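Local coordinates for THUMP domain-containing protein (Pyrococcus horikoshii, PDB 1VBK) that probably binds RNA through its THUMP domain and ATP through a ThiI-like domain, consistent with a putative role in thiamine biosynthesis, at residues A91-R96 and Y134-E139. Sequence-based numbering, arbitrary orientation.
Sequences ALLMFR and YILNNE
Phe-95 of helix 84-102 offers a ring face to Ile-135, whose CG2 methyl sits 3.6 Å from the ring centroid and only 7° off its normal, a well-centred CH-pi contact. CG of Phe-95 stands opposite the backbone N (chi1 175°), which carries the ring out across the interface, while CD1 of Ile-135 lies against CD2 and CB of Phe-95. The methylene CG of Glu-139 approaches the ring obliquely, 3.9 Å from Phe-95 CE1. Leu-92 enters between the helices: its CD2 packs 3.6 Å from Tyr-134 CE2 and also against Asn-138 CB, which CD1 borders too, and CD1 lies 4.0 Å from Glu-139 CG. The two helices lie side by side on the same sheet of the alpha/beta THUMP domain, where Ile-152 of strand 150-157 touches both Phe-95 and Ile-135, and Phe-109 meets Phe-95 edge-to-face. With an alanine at Phe-95, the aromatic face under the Ile-135 methyl would be lost, which is likely to open a gap between helices and sheet. Toward solvent, the extended Arg-96 chain makes a salt bridge from NE to OE2 of Glu-139 (2.7 Å), on the anti side but tilted out of the plane of a carboxylate turned 79° from the guanidinium; a bend at chi2 folds Glu-139 back to receive it. From the guanidinium edge, Arg-96 NH2 also donates to Asn-138 O (3.1 Å), lying above that carbonyl's plane, while Leu-92 CD2 rests against one guanidinium face. Asn-138 ND2 passes over the Tyr-134 ring and bonds to Tyr-134 O at 2.8 Å, fixing the amide's rotation beside Leu-92.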
loop_
_atom_site.group_PDB
_atom_site.type_symbol
_atom_site.label_atom_id
_atom_site.label_comp_id
_atom_site.label_asym_id
_atom_site.label_seq_id
_atom_site.Cartn_x
_atom_site.Cartn_y
_atom_site.Cartn_z
ATOM N N ALA A 91 -21.662 38.166 -20.699
ATOM C CA ALA A 91 -20.270 38.538 -20.921
ATOM C C ALA A 91 -20.076 40.038 -20.662
ATOM O O ALA A 91 -19.104 40.437 -20.019
ATOM C CB ALA A 91 -19.855 38.189 -22.340
ATOM N N LEU A 92 -20.999 40.861 -21.155
ATOM C CA LEU A 92 -20.910 42.310 -20.958
ATOM C C LEU A 92 -21.090 42.669 -19.481
ATOM O O LEU A 92 -20.391 43.534 -18.950
ATOM C CB LEU A 92 -21.960 43.035 -21.810
ATOM C CG LEU A 92 -22.005 44.567 -21.754
ATOM C CD1 LEU A 92 -20.641 45.149 -22.103
ATOM C CD2 LEU A 92 -23.062 45.076 -22.730
ATOM N N LEU A 93 -22.016 41.989 -18.819
ATOM C CA LEU A 93 -22.270 42.229 -17.402
ATOM C C LEU A 93 -21.013 41.964 -16.574
ATOM O O LEU A 93 -20.629 42.763 -15.709
ATOM C CB LEU A 93 -23.400 41.317 -16.918
ATOM C CG LEU A 93 -23.802 41.440 -15.447
ATOM C CD1 LEU A 93 -24.513 42.769 -15.225
ATOM C CD2 LEU A 93 -24.724 40.282 -15.067
ATOM N N MET A 94 -20.367 40.837 -16.839
ATOM C CA MET A 94 -19.160 40.486 -16.111
ATOM C C MET A 94 -17.977 41.364 -16.501
ATOM O O MET A 94 -17.111 41.647 -15.679
ATOM C CB MET A 94 -18.841 39.012 -16.328
ATOM C CG MET A 94 -19.946 38.131 -15.773
ATOM S SD MET A 94 -19.481 36.437 -15.593
ATOM C CE MET A 94 -18.360 36.578 -14.146
ATOM N N PHE A 95 -17.947 41.791 -17.756
ATOM C CA PHE A 95 -16.873 42.654 -18.228
ATOM C C PHE A 95 -16.950 43.975 -17.480
ATOM O O PHE A 95 -15.936 44.500 -17.018
ATOM C CB PHE A 95 -17.010 42.900 -19.735
ATOM C CG PHE A 95 -16.010 43.885 -20.286
ATOM C CD1 PHE A 95 -16.226 45.259 -20.176
ATOM C CD2 PHE A 95 -14.847 43.439 -20.903
ATOM C CE1 PHE A 95 -15.294 46.177 -20.675
ATOM C CE2 PHE A 95 -13.910 44.342 -21.405
ATOM C CZ PHE A 95 -14.135 45.717 -21.290
ATOM N N ARG A 96 -18.162 44.510 -17.360
ATOM C CA ARG A 96 -18.357 45.779 -16.673
ATOM C C ARG A 96 -17.978 45.693 -15.203
ATOM O O ARG A 96 -17.362 46.613 -14.661
ATOM C CB ARG A 96 -19.802 46.253 -16.858
ATOM C CG ARG A 96 -20.021 46.822 -18.253
ATOM C CD ARG A 96 -21.476 47.041 -18.616
ATOM N NE ARG A 96 -21.578 47.850 -19.830
ATOM C CZ ARG A 96 -22.707 48.086 -20.492
ATOM N NH1 ARG A 96 -23.849 47.569 -20.066
ATOM N NH2 ARG A 96 -22.689 48.854 -21.575
ATOM N N TYR A 134 -19.540 42.680 -29.468
ATOM C CA TYR A 134 -20.626 43.132 -28.606
ATOM C C TYR A 134 -20.068 44.055 -27.524
ATOM O O TYR A 134 -20.619 45.123 -27.261
ATOM C CB TYR A 134 -21.314 41.929 -27.954
ATOM C CG TYR A 134 -22.579 42.275 -27.207
ATOM C CD1 TYR A 134 -23.719 42.709 -27.890
ATOM C CD2 TYR A 134 -22.645 42.165 -25.818
ATOM C CE1 TYR A 134 -24.899 43.021 -27.203
ATOM C CE2 TYR A 134 -23.816 42.477 -25.125
ATOM C CZ TYR A 134 -24.938 42.900 -25.821
ATOM O OH TYR A 134 -26.102 43.186 -25.138
ATOM N N ILE A 135 -18.971 43.638 -26.897
ATOM C CA ILE A 135 -18.350 44.443 -25.853
ATOM C C ILE A 135 -17.798 45.758 -26.435
ATOM O O ILE A 135 -17.984 46.832 -25.854
ATOM C CB ILE A 135 -17.233 43.628 -25.137
ATOM C CG1 ILE A 135 -17.867 42.428 -24.424
ATOM C CG2 ILE A 135 -16.491 44.505 -24.118
ATOM C CD1 ILE A 135 -16.889 41.545 -23.690
ATOM N N LEU A 136 -17.142 45.679 -27.590
ATOM C CA LEU A 136 -16.589 46.870 -28.234
ATOM C C LEU A 136 -17.649 47.908 -28.608
ATOM O O LEU A 136 -17.360 49.105 -28.664
ATOM C CB LEU A 136 -15.808 46.482 -29.496
ATOM C CG LEU A 136 -14.392 45.942 -29.298
ATOM C CD1 LEU A 136 -13.861 45.413 -30.624
ATOM C CD2 LEU A 136 -13.493 47.049 -28.766
ATOM N N ASN A 137 -18.868 47.444 -28.869
ATOM C CA ASN A 137 -19.978 48.320 -29.240
ATOM C C ASN A 137 -20.671 48.939 -28.028
ATOM O O ASN A 137 -21.485 49.847 -28.176
ATOM C CB ASN A 137 -21.026 47.538 -30.044
ATOM C CG ASN A 137 -20.623 47.324 -31.501
ATOM O OD1 ASN A 137 -21.241 46.530 -32.211
ATOM N ND2 ASN A 137 -19.601 48.039 -31.950
ATOM N N ASN A 138 -20.353 48.453 -26.834
ATOM C CA ASN A 138 -21.000 48.957 -25.627
ATOM C C ASN A 138 -20.068 49.518 -24.558
ATOM O O ASN A 138 -20.529 50.027 -23.534
ATOM C CB ASN A 138 -21.862 47.844 -25.021
ATOM C CG ASN A 138 -23.079 47.522 -25.876
ATOM O OD1 ASN A 138 -24.042 48.283 -25.907
ATOM N ND2 ASN A 138 -23.034 46.398 -26.583
ATOM N N GLU A 139 -18.762 49.450 -24.794
ATOM C CA GLU A 139 -17.798 49.938 -23.816
ATOM C C GLU A 139 -16.570 50.516 -24.488
ATOM O O GLU A 139 -16.201 50.095 -25.585
ATOM C CB GLU A 139 -17.333 48.790 -22.904
ATOM C CG GLU A 139 -18.304 48.382 -21.806
ATOM C CD GLU A 139 -18.444 49.440 -20.725
ATOM O OE1 GLU A 139 -17.414 50.033 -20.334
ATOM O OE2 GLU A 139 -19.577 49.675 -20.256
#